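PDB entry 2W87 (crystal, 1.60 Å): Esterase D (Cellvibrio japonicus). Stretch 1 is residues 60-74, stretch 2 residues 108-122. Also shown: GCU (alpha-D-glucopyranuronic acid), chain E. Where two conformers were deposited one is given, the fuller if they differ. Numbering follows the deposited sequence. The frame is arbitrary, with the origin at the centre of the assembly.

Stretch 1 60-74: ANGGTANRNGSLVIN
Stretch 2, residues 108-122: NIVQLSATTAEGLPN

Two antiparallel strands of one chain, one including Gly-69 to Ile-73, the other entering from before Asn-108 and running to Ala-114, lie side by side with axes 4.4 Å apart at closest and N-to-C directions 159° apart. The register pairs Gly-69 with Ala-114, Ser-70 with Ser-113, Leu-71 with Leu-112, Val-72 with Gln-111 and Ile-73 with Val-110, with CA-CA distances of 4.7, 5.2, 4.4, 5.3 and 4.8 Å. In the first strand phi runs from -98° at Ser-70 to -123° at Val-72, and psi from 120° at Leu-71 to 154° at Gly-69.

Alternate pairs exchange both amides: Ser-70 N to Ser-113 O 2.8 Å and Ser-113 N to Ser-70 O 2.9 Å, then Val-72 N to Gln-111 O 2.9 Å and Gln-111 N to Val-72 O 3.0 Å, all near-linear. Between them, CA-H groups lean on the same carbonyls, as in Leu-71 CA to Gln-111 O, 3.3 Å. At Asn-74 the backbone turns to phi/psi 53/50, and a side chain completes the ring: Asn-74 N donates to Ile-109 O (2.8 Å), while Ile-109 N donates to Asn-74 OD1 (2.9 Å, 176°), chi1 being m.

Leu-71 (chi1 t), Ile-73 (m, t), Val-110 (t) and Leu-112 (t, p) share one face, where Leu-71 CD1 meets Val-110 CG1 at 3.7 Å. Ser-70, Val-72, Gln-111 and Ser-113 occupy the other; there Gln-111 NE2 donates to Ser-113 OG at 3.1 Å. Gly-69 leaves room for its neighbour: an ideal CB would lie 2.7 Å from Leu-112 CD1, a clash.

Beyond the strand, Asn-68 O is heavily used, accepting from Thr-115 N (3.0 Å), Thr-115 OG1 (2.8 Å, chi1 p) and water 4 (3.0 Å). Water 4 also donates to Gly-119 O at 2.8 Å and accepts from Thr-116 N at 3.0 Å. A type I turn from Thr-116 to Gly-119 closes with Gly-119 N to Thr-116 O, 3.2 Å; phi/psi of 82/-163 at Gly-119 calls for glycine.

Arg-67, extended as m, t, t with chi4 -167°, reaches across the loop. Its NH1 donates to Leu-120 O (3.1 Å) and to GCU O6A (2.8 Å), and NH2 to GCU O6B (2.8 Å), so the two terminal nitrogens grip the uronate carboxylate. NH2 also forms a salt bridge with Glu-118 OE1 (3.0 Å), whose hydrogen bond is weak at 127°. NE donates to water 2 at 3.0 Å. Glu-118 O lies over one guanidinium face, 3.3 Å from Arg-67 NH1 but too poorly angled to bond. Arg-67 O, in contrast, is buried without a partner, 3.5 Å from Pro-121 CD.

Water 1 joins Thr-64 N (2.7 Å) to Glu-118 OE1 (2.9 Å); water 3 joins Asn-66 O (2.8 Å), Thr-116 OG1 (2.8 Å) and Glu-118 OE2 (2.7 Å). Asn-61, chi1 t, braces its own loop, OD1 accepting from Gly-63 N (3.0 Å) and ND2 donating to Ala-65 O (3.1 Å). A separate antiparallel bridge, its register shifted by one, pairs Ala-60 N with Asn-122 O (2.9 Å) and Asn-122 N with Ala-60 O (3.0 Å).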

ATOM      1  N   ALA A  60      -2.184   7.104   7.433  1.00  9.96           N
ATOM      2  CA  ALA A  60      -2.259   8.335   8.216  1.00 10.14           C
ATOM      3  C   ALA A  60      -1.411   9.373   7.518  1.00 10.45           C
ATOM      4  O   ALA A  60      -0.312   9.073   7.108  1.00  9.57           O
ATOM      5  CB  ALA A  60      -1.738   8.109   9.622  1.00 11.39           C
ATOM      6  N   ASN A  61      -1.913  10.592   7.406  1.00 10.54           N
ATOM      7  CA  ASN A  61      -1.194  11.673   6.759  1.00 10.99           C
ATOM      8  C   ASN A  61      -1.369  12.910   7.621  1.00 11.91           C
ATOM      9  O   ASN A  61      -2.365  13.598   7.502  1.00 12.59           O
ATOM     10  CB  ASN A  61      -1.731  11.907   5.349  1.00 11.19           C
ATOM     11  CG  ASN A  61      -1.019  13.016   4.618  1.00  9.84           C
ATOM     12  OD1 ASN A  61      -0.154  13.697   5.175  1.00 12.82           O
ATOM     13  ND2 ASN A  61      -1.388  13.215   3.352  1.00  9.55           N
ATOM     14  N   GLY A  62      -0.394  13.163   8.490  1.00 13.39           N
ATOM     15  CA  GLY A  62      -0.404  14.314   9.397  1.00 14.41           C
ATOM     16  C   GLY A  62       0.293  15.519   8.785  1.00 15.06           C
ATOM     17  O   GLY A  62       0.552  16.511   9.470  1.00 16.26           O
ATOM     18  N   GLY A  63       0.617  15.429   7.500  1.00 16.17           N
ATOM     19  CA  GLY A  63       1.221  16.543   6.786  1.00 16.84           C
ATOM     20  C   GLY A  63       0.139  17.501   6.361  1.00 18.38           C
ATOM     21  O   GLY A  63      -1.026  17.290   6.685  1.00 18.98           O
ATOM     22  N   THR A  64       0.525  18.540   5.627  1.00 19.71           N
ATOM     23  CA  THR A  64      -0.389  19.602   5.233  1.00 20.59           C
ATOM     24  C   THR A  64      -0.957  19.472   3.830  1.00 20.58           C
ATOM     25  O   THR A  64      -1.808  20.289   3.449  1.00 22.98           O
ATOM     26  CB  THR A  64       0.299  21.001   5.291  1.00 21.23           C
ATOM     27  N   ALA A  65      -0.505  18.473   3.074  1.00 19.03           N
ATOM     28  CA  ALA A  65      -0.856  18.320   1.673  1.00 17.43           C
ATOM     29  C   ALA A  65      -1.160  16.848   1.369  1.00 16.02           C
ATOM     30  O   ALA A  65      -0.733  15.951   2.102  1.00 14.12           O
ATOM     31  CB  ALA A  65       0.294  18.820   0.790  1.00 18.90           C
ATOM     32  N   ASN A  66      -1.911  16.605   0.302  1.00 14.68           N
ATOM     33  CA  ASN A  66      -2.031  15.248  -0.245  1.00 13.82           C
ATOM     34  C   ASN A  66      -0.641  14.703  -0.498  1.00 13.41           C
ATOM     35  O   ASN A  66       0.270  15.450  -0.866  1.00 12.10           O
ATOM     36  CB  ASN A  66      -2.763  15.254  -1.582  1.00 13.89           C
ATOM     37  CG  ASN A  66      -4.269  15.236  -1.438  1.00 14.42           C
ATOM     38  OD1 ASN A  66      -4.849  16.011  -0.675  1.00 14.74           O
ATOM     39  ND2 ASN A  66      -4.912  14.366  -2.212  1.00 12.77           N
ATOM     40  N   ARG A  67      -0.504  13.391  -0.306  1.00 12.55           N
ATOM     41  CA  ARG A  67       0.703  12.674  -0.649  1.00 12.20           C
ATOM     42  C   ARG A  67       0.275  11.502  -1.552  1.00 11.45           C
ATOM     43  O   ARG A  67       0.417  10.319  -1.190  1.00 11.82           O
ATOM     44  CB  ARG A  67       1.360  12.191   0.612  1.00 12.09           C
ATOM     45  CG  ARG A  67       1.905  13.281   1.456  1.00 12.71           C
ATOM     46  CD  ARG A  67       2.692  12.690   2.582  1.00 12.27           C
ATOM     47  NE  ARG A  67       3.201  13.716   3.483  1.00 11.05           N
ATOM     48  CZ  ARG A  67       4.120  13.484   4.414  1.00 12.44           C
ATOM     49  NH1 ARG A  67       4.636  12.273   4.564  1.00 12.01           N
ATOM     50  NH2 ARG A  67       4.545  14.477   5.190  1.00 14.44           N
ATOM     51  N   ASN A  68      -0.267  11.839  -2.718  1.00 11.50           N
ATOM     52  CA  ASN A  68      -0.813  10.829  -3.623  1.00 11.55           C
ATOM     53  C   ASN A  68       0.266   9.839  -4.015  1.00 11.43           C
ATOM     54  O   ASN A  68       1.466  10.150  -3.978  1.00 12.21           O
ATOM     55  CB  ASN A  68      -1.399  11.464  -4.873  1.00 11.37           C
ATOM     56  CG  ASN A  68      -2.653  12.233  -4.602  1.00 12.17           C
ATOM     57  OD1 ASN A  68      -3.126  12.320  -3.462  1.00 12.27           O
ATOM     58  ND2 ASN A  68      -3.224  12.798  -5.655  1.00 12.83           N
ATOM     59  N   GLY A  69      -0.189   8.644  -4.355  1.00 12.00           N
ATOM     60  CA  GLY A  69       0.682   7.576  -4.790  1.00 12.15           C
ATOM     61  C   GLY A  69       0.351   7.066  -6.188  1.00 12.41           C
ATOM     62  O   GLY A  69      -0.770   7.205  -6.698  1.00 13.04           O
ATOM     63  N   SER A  70       1.372   6.522  -6.811  1.00 12.09           N
ATOM     64  CA  SER A  70       1.224   5.763  -8.031  0.60 12.95           C
ATOM     65  C   SER A  70       1.216   4.303  -7.603  1.00 12.91           C
ATOM     66  O   SER A  70       2.028   3.903  -6.800  1.00 13.17           O
ATOM     67  CB  SER A  70       2.400   6.040  -8.962  0.60 13.15           C
ATOM     68  OG  SER A  70       2.478   5.057  -9.959  0.60 16.00           O
ATOM     69  N   LEU A  71       0.287   3.520  -8.114  1.00 12.29           N
ATOM     70  CA  LEU A  71       0.235   2.114  -7.739  1.00 12.64           C
ATOM     71  C   LEU A  71       0.399   1.312  -9.014  1.00 13.08           C
ATOM     72  O   LEU A  71      -0.412   1.449  -9.927  1.00 12.72           O
ATOM     73  CB  LEU A  71      -1.088   1.770  -7.046  1.00 13.31           C
ATOM     74  CG  LEU A  71      -1.098   0.318  -6.515  1.00 14.15           C
ATOM     75  CD1 LEU A  71      -1.856   0.186  -5.227  1.00 17.79           C
ATOM     76  CD2 LEU A  71      -1.614  -0.660  -7.531  1.00 15.11           C
ATOM     77  N   VAL A  72       1.448   0.491  -9.082  1.00 12.64           N
ATOM     78  CA  VAL A  72       1.733  -0.279 -10.300  0.50 12.86           C
ATOM     79  C   VAL A  72       1.773  -1.762  -9.969  1.00 13.25           C
ATOM     80  O   VAL A  72       2.147  -2.158  -8.866  1.00 13.24           O
ATOM     81  CB  VAL A  72       3.040   0.161 -11.033  0.50 12.74           C
ATOM     82  CG1 VAL A  72       2.975   1.648 -11.384  0.50 13.33           C
ATOM     83  CG2 VAL A  72       4.310  -0.150 -10.198  0.50 11.47           C
ATOM     84  N   ILE A  73       1.355  -2.578 -10.927  1.00 13.41           N
ATOM     85  CA  ILE A  73       1.376  -4.019 -10.766  1.00 14.38           C
ATOM     86  C   ILE A  73       2.466  -4.568 -11.675  1.00 14.77           C
ATOM     87  O   ILE A  73       2.504  -4.269 -12.877  1.00 15.37           O
ATOM     88  CB  ILE A  73       0.028  -4.621 -11.093  1.00 15.10           C
ATOM     89  CG1 ILE A  73      -1.040  -4.026 -10.175  1.00 17.38           C
ATOM     90  CG2 ILE A  73       0.057  -6.114 -10.957  1.00 15.99           C
ATOM     91  CD1 ILE A  73      -2.419  -4.606 -10.406  1.00 20.84           C
ATOM     92  N   ASN A  74       3.364  -5.348 -11.105  1.00 15.27           N
ATOM     93  CA  ASN A  74       4.475  -5.926 -11.846  1.00 16.53           C
ATOM     94  C   ASN A  74       5.305  -4.895 -12.626  1.00 17.57           C
ATOM     95  O   ASN A  74       5.631  -5.076 -13.790  1.00 17.88           O
ATOM     96  CB  ASN A  74       3.954  -7.056 -12.717  1.00 16.08           C
ATOM     97  CG  ASN A  74       3.511  -8.245 -11.896  1.00 15.83           C
ATOM     98  OD1 ASN A  74       3.964  -8.445 -10.747  1.00 15.54           O
ATOM     99  ND2 ASN A  74       2.640  -9.054 -12.472  1.00 15.79           N
ATOM    100  N   ASN A 108       1.484 -10.982  -8.400  1.00 12.19           N
ATOM    101  CA  ASN A 108       1.255  -9.561  -8.613  1.00 11.34           C
ATOM    102  C   ASN A 108       2.048  -8.804  -7.563  1.00 11.42           C
ATOM    103  O   ASN A 108       1.673  -8.827  -6.376  1.00 10.36           O
ATOM    104  CB  ASN A 108      -0.224  -9.247  -8.404  1.00 11.34           C
ATOM    105  CG  ASN A 108      -1.108  -9.874  -9.448  1.00 12.48           C
ATOM    106  OD1 ASN A 108      -1.496  -9.211 -10.419  1.00 13.37           O
ATOM    107  ND2 ASN A 108      -1.483 -11.150  -9.232  1.00 11.77           N
ATOM    108  N   ILE A 109       3.158  -8.181  -7.980  1.00 10.81           N
ATOM    109  CA  ILE A 109       3.938  -7.324  -7.112  1.00 11.69           C
ATOM    110  C   ILE A 109       3.334  -5.927  -7.235  1.00 12.01           C
ATOM    111  O   ILE A 109       3.311  -5.330  -8.305  1.00 12.72           O
ATOM    112  CB  ILE A 109       5.455  -7.363  -7.455  1.00 10.81           C
ATOM    113  CG1 ILE A 109       5.991  -8.790  -7.257  1.00 11.04           C
ATOM    114  CG2 ILE A 109       6.225  -6.412  -6.589  1.00 11.70           C
ATOM    115  CD1 ILE A 109       7.411  -8.997  -7.760  1.00 12.96           C
ATOM    116  N   VAL A 110       2.779  -5.461  -6.134  1.00 12.24           N
ATOM    117  CA  VAL A 110       2.086  -4.193  -6.072  1.00 12.50           C
ATOM    118  C   VAL A 110       2.996  -3.147  -5.406  1.00 12.25           C
ATOM    119  O   VAL A 110       3.365  -3.296  -4.247  1.00 11.42           O
ATOM    120  CB  VAL A 110       0.790  -4.357  -5.282  1.00 12.52           C
ATOM    121  CG1 VAL A 110       0.100  -2.997  -5.111  1.00 13.81           C
ATOM    122  CG2 VAL A 110      -0.121  -5.382  -5.963  1.00 13.75           C
ATOM    123  N   GLN A 111       3.393  -2.131  -6.155  1.00 12.18           N
ATOM    124  CA  GLN A 111       4.257  -1.076  -5.647  1.00 13.55           C
ATOM    125  C   GLN A 111       3.490   0.235  -5.590  1.00 12.70           C
ATOM    126  O   GLN A 111       3.039   0.744  -6.624  1.00 13.03           O
ATOM    127  CB  GLN A 111       5.519  -0.934  -6.509  1.00 13.86           C
ATOM    128  CG  GLN A 111       6.423   0.207  -6.101  1.00 16.60           C
ATOM    129  CD  GLN A 111       7.848   0.135  -6.685  1.00 17.31           C
ATOM    130  OE1 GLN A 111       8.327  -0.923  -7.075  1.00 21.57           O
ATOM    131  NE2 GLN A 111       8.521   1.286  -6.744  1.00 21.34           N
ATOM    132  N   LEU A 112       3.349   0.769  -4.380  1.00 11.98           N
ATOM    133  CA  LEU A 112       2.761   2.074  -4.168  1.00 11.54           C
ATOM    134  C   LEU A 112       3.914   3.059  -3.918  1.00 11.94           C
ATOM    135  O   LEU A 112       4.644   2.921  -2.949  1.00 10.87           O
ATOM    136  CB  LEU A 112       1.804   2.023  -2.994  1.00 11.72           C
ATOM    137  CG  LEU A 112       1.191   3.348  -2.549  1.00 12.42           C
ATOM    138  CD1 LEU A 112       0.205   3.807  -3.593  1.00 11.25           C
ATOM    139  CD2 LEU A 112       0.540   3.231  -1.150  1.00 12.76           C
ATOM    140  N   SER A 113       4.074   4.039  -4.806  1.00 12.02           N
ATOM    141  CA  SER A 113       5.194   4.965  -4.764  0.50 11.43           C
ATOM    142  C   SER A 113       4.718   6.414  -4.641  1.00 11.88           C
ATOM    143  O   SER A 113       3.718   6.798  -5.255  1.00 12.26           O
ATOM    144  CB  SER A 113       6.064   4.827  -6.025  0.50 11.46           C
ATOM    145  OG  SER A 113       6.437   3.478  -6.287  0.50  7.77           O
ATOM    146  N   ALA A 114       5.450   7.207  -3.871  1.00 11.21           N
ATOM    147  CA  ALA A 114       5.135   8.609  -3.682  1.00 11.41           C
ATOM    148  C   ALA A 114       5.225   9.400  -4.979  1.00 11.90           C
ATOM    149  O   ALA A 114       6.193   9.253  -5.717  1.00 12.52           O
ATOM    150  CB  ALA A 114       6.103   9.174  -2.701  1.00 10.48           C
ATOM    151  N   THR A 115       4.233  10.241  -5.254  1.00 12.46           N
ATOM    152  CA  THR A 115       4.288  11.152  -6.401  1.00 13.48           C
ATOM    153  C   THR A 115       4.897  12.517  -6.066  1.00 14.51           C
ATOM    154  O   THR A 115       5.203  13.274  -6.986  1.00 16.97           O
ATOM    155  CB  THR A 115       2.889  11.457  -6.966  1.00 14.13           C
ATOM    156  OG1 THR A 115       2.097  12.070  -5.958  1.00 15.10           O
ATOM    157  CG2 THR A 115       2.200  10.229  -7.426  1.00 13.96           C
ATOM    158  N   THR A 116       5.001  12.856  -4.789  1.00 14.28           N
ATOM    159  CA  THR A 116       5.551  14.134  -4.341  1.00 14.97           C
ATOM    160  C   THR A 116       6.803  13.930  -3.485  1.00 14.46           C
ATOM    161  O   THR A 116       7.080  12.815  -3.021  1.00 13.24           O
ATOM    162  CB  THR A 116       4.533  14.948  -3.490  1.00 15.43           C
ATOM    163  OG1 THR A 116       4.514  14.456  -2.139  1.00 15.63           O
ATOM    164  CG2 THR A 116       3.125  14.938  -4.083  1.00 15.30           C
ATOM    165  N   ALA A 117       7.539  15.018  -3.256  1.00 14.91           N
ATOM    166  CA  ALA A 117       8.803  14.971  -2.516  1.00 15.33           C
ATOM    167  C   ALA A 117       8.630  14.666  -1.046  1.00 15.28           C
ATOM    168  O   ALA A 117       9.619  14.417  -0.357  1.00 15.84           O
ATOM    169  CB  ALA A 117       9.589  16.290  -2.692  1.00 16.20           C
ATOM    170  N   GLU A 118       7.388  14.694  -0.549  1.00 15.04           N
ATOM    171  CA  GLU A 118       7.114  14.378   0.854  0.50 14.73           C
ATOM    172  C   GLU A 118       7.077  12.868   1.104  1.00 14.08           C
ATOM    173  O   GLU A 118       7.048  12.435   2.246  1.00 14.09           O
ATOM    174  CB  GLU A 118       5.786  14.969   1.309  0.50 14.79           C
ATOM    175  CG  GLU A 118       5.745  16.477   1.338  0.50 15.10           C
ATOM    176  CD  GLU A 118       4.608  16.992   2.207  0.50 15.19           C
ATOM    177  OE1 GLU A 118       4.724  16.924   3.458  0.50 14.72           O
ATOM    178  OE2 GLU A 118       3.621  17.510   1.636  0.50 16.05           O
ATOM    179  N   GLY A 119       7.092  12.078   0.045  1.00 12.88           N
ATOM    180  CA  GLY A 119       6.966  10.642   0.203  1.00 12.25           C
ATOM    181  C   GLY A 119       5.497  10.290   0.361  1.00 11.44           C
ATOM    182  O   GLY A 119       4.604  11.084   0.035  1.00 11.06           O
ATOM    183  N   LEU A 120       5.232   9.085   0.851  1.00 11.07           N
ATOM    184  CA  LEU A 120       3.869   8.654   1.105  1.00 11.00           C
ATOM    185  C   LEU A 120       3.378   9.055   2.487  1.00 10.99           C
ATOM    186  O   LEU A 120       4.151   9.460   3.339  1.00 11.70           O
ATOM    187  CB  LEU A 120       3.776   7.126   0.974  1.00 10.91           C
ATOM    188  CG  LEU A 120       3.905   6.552  -0.432  1.00  9.43           C
ATOM    189  CD1 LEU A 120       3.924   4.989  -0.342  1.00 10.11           C
ATOM    190  CD2 LEU A 120       2.767   7.022  -1.323  1.00 10.13           C
ATOM    191  N   PRO A 121       2.064   8.914   2.719  1.00 10.90           N
ATOM    192  CA  PRO A 121       1.644   8.910   4.104  1.00 11.49           C
ATOM    193  C   PRO A 121       2.217   7.665   4.786  1.00 10.64           C
ATOM    194  O   PRO A 121       2.851   6.827   4.117  1.00 10.56           O
ATOM    195  CB  PRO A 121       0.126   8.785   4.010  1.00 11.28           C
ATOM    196  CG  PRO A 121      -0.235   8.956   2.622  1.00 12.42           C
ATOM    197  CD  PRO A 121       0.960   8.625   1.798  1.00 11.86           C
ATOM    198  N   ASN A 122       2.018   7.544   6.092  1.00 10.30           N
ATOM    199  CA  ASN A 122       2.340   6.296   6.774  1.00  9.80           C
ATOM    200  C   ASN A 122       1.286   5.263   6.399  1.00  9.88           C
ATOM    201  O   ASN A 122       0.091   5.564   6.432  1.00  9.94           O
ATOM    202  CB  ASN A 122       2.368   6.528   8.284  1.00 10.16           C
ATOM    203  CG  ASN A 122       3.575   7.348   8.738  1.00 10.31           C
ATOM    204  OD1 ASN A 122       4.606   7.416   8.048  1.00 10.09           O
ATOM    205  ND2 ASN A 122       3.472   7.931   9.923  1.00 10.46           N
TER
HETATM  206  C1  GCU E1150       7.060  12.782  11.022  1.00 15.59           C
HETATM  207  C2  GCU E1150       6.195  11.609  11.484  1.00 14.65           C
HETATM  208  C3  GCU E1150       6.489  10.396  10.608  1.00 13.66           C
HETATM  209  C4  GCU E1150       6.130  10.749   9.179  1.00 13.16           C
HETATM  210  C5  GCU E1150       6.944  11.985   8.768  1.00 14.00           C
HETATM  211  C6  GCU E1150       6.611  12.458   7.359  1.00 13.94           C
HETATM  212  O1  GCU E1150       8.417  12.359  11.146  1.00 18.63           O
HETATM  213  O2  GCU E1150       6.506  11.295  12.831  1.00 16.32           O
HETATM  214  O3  GCU E1150       5.738   9.257  11.033  1.00 12.84           O
HETATM  215  O4  GCU E1150       6.441   9.669   8.261  1.00 14.93           O
HETATM  216  O5  GCU E1150       6.666  13.071   9.651  1.00 14.90           O
HETATM  217  O6A GCU E1150       6.610  11.587   6.477  1.00 13.26           O
HETATM  218  O6B GCU E1150       6.371  13.672   7.156  1.00 14.19           O
HETATM  219  O   HOH W   1       3.246  18.536   5.326  1.00 34.97           O
HETATM  220  O   HOH W   2       1.584  16.215   3.523  1.00 17.18           O
HETATM  221  O   HOH W   3       2.976  16.294  -0.679  1.00 18.00           O
HETATM  222  O   HOH W   4       3.531  11.651  -2.436  1.00 15.26           O